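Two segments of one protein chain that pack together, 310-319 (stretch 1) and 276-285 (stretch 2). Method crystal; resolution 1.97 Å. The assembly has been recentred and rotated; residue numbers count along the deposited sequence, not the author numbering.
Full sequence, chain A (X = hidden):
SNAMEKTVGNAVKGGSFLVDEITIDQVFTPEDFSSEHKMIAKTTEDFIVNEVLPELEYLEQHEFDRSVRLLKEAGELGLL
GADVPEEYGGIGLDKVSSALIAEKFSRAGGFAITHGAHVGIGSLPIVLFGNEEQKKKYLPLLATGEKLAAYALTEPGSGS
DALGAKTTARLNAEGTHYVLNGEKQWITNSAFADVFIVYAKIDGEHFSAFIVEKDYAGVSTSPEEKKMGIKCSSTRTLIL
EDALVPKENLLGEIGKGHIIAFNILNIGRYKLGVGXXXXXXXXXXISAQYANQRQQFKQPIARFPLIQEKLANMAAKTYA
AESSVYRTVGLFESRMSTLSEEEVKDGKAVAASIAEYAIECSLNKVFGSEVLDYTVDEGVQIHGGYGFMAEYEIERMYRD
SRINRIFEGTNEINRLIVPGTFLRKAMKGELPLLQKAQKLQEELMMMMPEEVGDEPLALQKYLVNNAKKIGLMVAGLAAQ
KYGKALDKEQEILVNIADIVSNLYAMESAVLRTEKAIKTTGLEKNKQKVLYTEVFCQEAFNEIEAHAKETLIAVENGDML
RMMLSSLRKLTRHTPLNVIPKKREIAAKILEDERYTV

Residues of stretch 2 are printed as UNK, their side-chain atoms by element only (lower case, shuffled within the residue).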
# COMPACT_ATOMS: atom_id res chain seq x y z
N LYS A 310 -7.53 2.12 -13.37
CA LYS A 310 -6.28 1.88 -12.64
C LYS A 310 -5.09 2.32 -13.48
O LYS A 310 -4.22 3.03 -13.00
CB LYS A 310 -6.12 0.40 -12.25
CG LYS A 310 -7.17 -0.14 -11.31
CD LYS A 310 -6.93 -1.64 -11.13
CE LYS A 310 -8.05 -2.31 -10.34
NZ LYS A 310 -8.04 -1.83 -8.89
N LEU A 311 -5.05 1.92 -14.76
CA LEU A 311 -3.96 2.32 -15.64
C LEU A 311 -3.81 3.82 -15.80
O LEU A 311 -2.68 4.32 -15.83
CB LEU A 311 -4.05 1.67 -17.05
CG LEU A 311 -3.70 0.18 -17.18
CD1 LEU A 311 -3.96 -0.31 -18.57
CD2 LEU A 311 -2.19 -0.12 -16.83
N ALA A 312 -4.93 4.53 -15.92
CA ALA A 312 -4.90 5.99 -16.05
C ALA A 312 -4.41 6.70 -14.79
O ALA A 312 -3.70 7.71 -14.89
CB ALA A 312 -6.31 6.52 -16.46
N ASN A 313 -4.79 6.21 -13.61
CA ASN A 313 -4.32 6.79 -12.37
C ASN A 313 -2.82 6.58 -12.26
O ASN A 313 -2.08 7.49 -11.93
CB ASN A 313 -5.02 6.14 -11.15
CG ASN A 313 -6.47 6.56 -11.01
OD1 ASN A 313 -6.88 7.59 -11.52
ND2 ASN A 313 -7.26 5.75 -10.27
N MSE A 314 -2.38 5.37 -12.60
CA MSE A 314 -0.96 5.02 -12.52
C MSE A 314 -0.15 5.93 -13.43
O MSE A 314 0.88 6.47 -13.01
CB MSE A 314 -0.74 3.57 -12.92
CG MSE A 314 -1.33 2.57 -11.89
SE MSE A 314 -1.57 0.84 -12.76
CE MSE A 314 0.28 0.30 -12.89
N ALA A 315 -0.63 6.09 -14.67
CA ALA A 315 0.10 6.88 -15.67
C ALA A 315 0.10 8.38 -15.35
O ALA A 315 1.09 9.05 -15.59
CB ALA A 315 -0.47 6.64 -17.01
N ALA A 316 -1.01 8.89 -14.81
CA ALA A 316 -1.09 10.31 -14.49
C ALA A 316 -0.20 10.70 -13.31
O ALA A 316 0.45 11.72 -13.34
CB ALA A 316 -2.52 10.73 -14.25
N LYS A 317 -0.23 9.90 -12.26
CA LYS A 317 0.76 10.05 -11.17
C LYS A 317 2.19 9.95 -11.65
O LYS A 317 3.02 10.75 -11.24
CB LYS A 317 0.50 9.00 -10.08
CG LYS A 317 -0.85 9.19 -9.38
CD LYS A 317 -1.03 8.02 -8.40
CE LYS A 317 -2.43 7.99 -7.79
NZ LYS A 317 -2.64 9.21 -6.89
N THR A 318 2.49 9.00 -12.53
CA THR A 318 3.86 8.83 -13.03
C THR A 318 4.29 10.06 -13.84
O THR A 318 5.44 10.49 -13.76
CB THR A 318 3.96 7.59 -13.93
OG1 THR A 318 3.70 6.41 -13.16
CG2 THR A 318 5.37 7.44 -14.58
N TYR A 319 3.37 10.62 -14.64
CA TYR A 319 3.65 11.85 -15.39
C TYR A 319 3.97 12.94 -14.40
O TYR A 319 4.96 13.64 -14.55
CB TYR A 319 2.44 12.28 -16.24
CG TYR A 319 2.69 13.57 -17.04
CD1 TYR A 319 3.50 13.55 -18.18
CD2 TYR A 319 2.12 14.79 -16.64
CE1 TYR A 319 3.74 14.73 -18.91
CE2 TYR A 319 2.34 15.98 -17.38
CZ TYR A 319 3.16 15.93 -18.51
OH TYR A 319 3.39 17.08 -19.23
N UNK A 276 12.52 5.70 -8.61
CA UNK A 276 11.14 5.25 -8.44
C UNK A 276 10.33 5.60 -9.70
O UNK A 276 9.37 4.92 -10.04
o UNK A 276 10.54 7.29 -7.33
c UNK A 276 10.48 5.87 -7.20
c UNK A 276 11.23 5.41 -5.90
N UNK A 277 10.75 6.64 -10.40
CA UNK A 277 10.04 7.06 -11.59
C UNK A 277 10.25 6.04 -12.69
O UNK A 277 9.30 5.72 -13.44
c UNK A 277 10.46 8.49 -12.06
c UNK A 277 9.69 9.56 -11.26
c UNK A 277 10.16 8.69 -13.53
N UNK A 278 11.48 5.53 -12.80
CA UNK A 278 11.77 4.45 -13.77
C UNK A 278 10.96 3.20 -13.46
O UNK A 278 10.40 2.57 -14.35
N UNK A 279 10.86 2.84 -12.18
CA UNK A 279 10.09 1.68 -11.82
C UNK A 279 8.61 1.87 -12.06
O UNK A 279 7.94 0.91 -12.44
c UNK A 279 10.33 1.30 -10.35
o UNK A 279 11.73 1.13 -10.10
N UNK A 280 8.08 3.06 -11.81
CA UNK A 280 6.67 3.29 -12.02
C UNK A 280 6.34 3.17 -13.50
O UNK A 280 5.31 2.61 -13.85
c UNK A 280 6.21 4.69 -11.45
N UNK A 281 7.23 3.64 -14.36
CA UNK A 281 7.03 3.50 -15.80
C UNK A 281 7.04 2.04 -16.21
O UNK A 281 6.25 1.63 -17.06
c UNK A 281 8.12 4.20 -16.59
n UNK A 281 10.53 8.03 -18.41
c UNK A 281 9.17 6.18 -17.52
c UNK A 281 9.44 7.68 -17.43
c UNK A 281 8.09 5.71 -16.57
N UNK A 282 7.92 1.24 -15.61
CA UNK A 282 7.97 -0.17 -15.95
C UNK A 282 6.68 -0.90 -15.47
O UNK A 282 6.16 -1.78 -16.16
c UNK A 282 9.45 -2.58 -17.10
n UNK A 282 9.57 -4.02 -17.29
c UNK A 282 9.52 -4.63 -18.46
n UNK A 282 9.34 -3.92 -19.58
c UNK A 282 9.21 -0.81 -15.30
c UNK A 282 9.35 -2.29 -15.57
n UNK A 282 9.62 -5.96 -18.51
N UNK A 283 6.19 -0.53 -14.29
CA UNK A 283 4.96 -1.12 -13.79
C UNK A 283 3.79 -0.78 -14.72
O UNK A 283 2.93 -1.63 -14.97
c UNK A 283 4.65 -0.59 -12.35
N UNK A 284 3.72 0.45 -15.21
CA UNK A 284 2.67 0.81 -16.16
C UNK A 284 2.75 -0.10 -17.38
O UNK A 284 1.76 -0.68 -17.81
c UNK A 284 2.72 2.29 -16.56
c UNK A 284 2.29 3.20 -15.38
c UNK A 284 1.78 2.56 -17.80
N UNK A 285 3.96 -0.25 -17.90
CA UNK A 285 4.21 -1.02 -19.11
C UNK A 285 3.81 -2.49 -18.99
O UNK A 285 3.06 -3.01 -19.82
o UNK A 285 8.41 -1.18 -20.36
o UNK A 285 7.75 -1.82 -22.39
c UNK A 285 6.04 -1.72 -20.73
c UNK A 285 7.51 -1.55 -21.19
c UNK A 285 5.69 -0.90 -19.49

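Position 276 has three side-chain atoms, a carbon carrying one oxygen and one carbon, all out of reach of stretch 1. It is a beta-branched hydroxyl, Thr276, whose oxygen is hydrogen-bonded elsewhere in the structure, so the polar group is satisfied although the residue is buried. Position 277 carries three carbons, one bearing the other two. The side chain points sideways and makes no close contact with stretch 1; the backbone O lies nearer, 4.4 Å from Thr318 CG2. The fork of carbons is that of Val277, an apolar residue suited to a buried place. At 278 there are no side-chain atoms at all, and a CB here would point away from stretch 1. The residue is Gly278, buried, and its lack of a side chain costs this contact nothing.

Position 279 has one carbon and then one oxygen, out of reach of the partner. This is the short hydroxyl of Ser279, small and polar, at home on a partly exposed face that does not meet stretch 1. Position 280 shows a single carbon directed toward stretch 1, with Thr318 OG1 3.5 Å from that CB. This is Ala280, and its small side chain suits a place where the backbones come close: its CA is 6.3 Å from the CA of Thr318.

Position 281 is a row of four carbons ending in nitrogen, the second carbon lying 3.8 Å from Thr318 CG2. This is Lys281: its aliphatic part serves the contact, while the extended chain carries NZ off to a hydrogen bond elsewhere in the structure. Position 282 has three carbons, a nitrogen, and a carbon carrying two more nitrogens, out of reach of stretch 1. This guanidinium belongs to Arg282, which is partly exposed and can hydrogen-bond elsewhere through NE and NH1.

Position 283 again has one carbon, pointing toward stretch 1. The selenomethionine Met314 reaches over it, its CE 4.5 Å from CB and 3.9 Å from the backbone O of 283. The single carbon marks Ala283, small enough to leave room for that methyl. Position 284 has three carbons in a beta-branched fork, one lying 3.9 Å from Met314 CB and 4.1 Å from Thr318 OG1. This is Val284, a compact apolar group filling the space between side chains one helical turn apart. Position 285 has three carbons, the third carrying two oxygens, and points away: Glu285. Its OE2 forms a salt bridge with Arg282 NH2 at 3.0 Å, whose hydrogen bond is weak.

The two helices run nearly antiparallel, at 158°, with axes 9.8 Å apart at closest approach. No hydrogen bond crosses between them, so the contact rests on packing. Thr318 can join it because its OG1 donates to Met314 O at 2.8 Å, satisfying the hydroxyl within its own helix while CG2 meets Lys281. Together the stretches bury 329 Å², with Thr318 and Val284 contributing most.

Stretch 2 (276-285) TVGSAKRAVE
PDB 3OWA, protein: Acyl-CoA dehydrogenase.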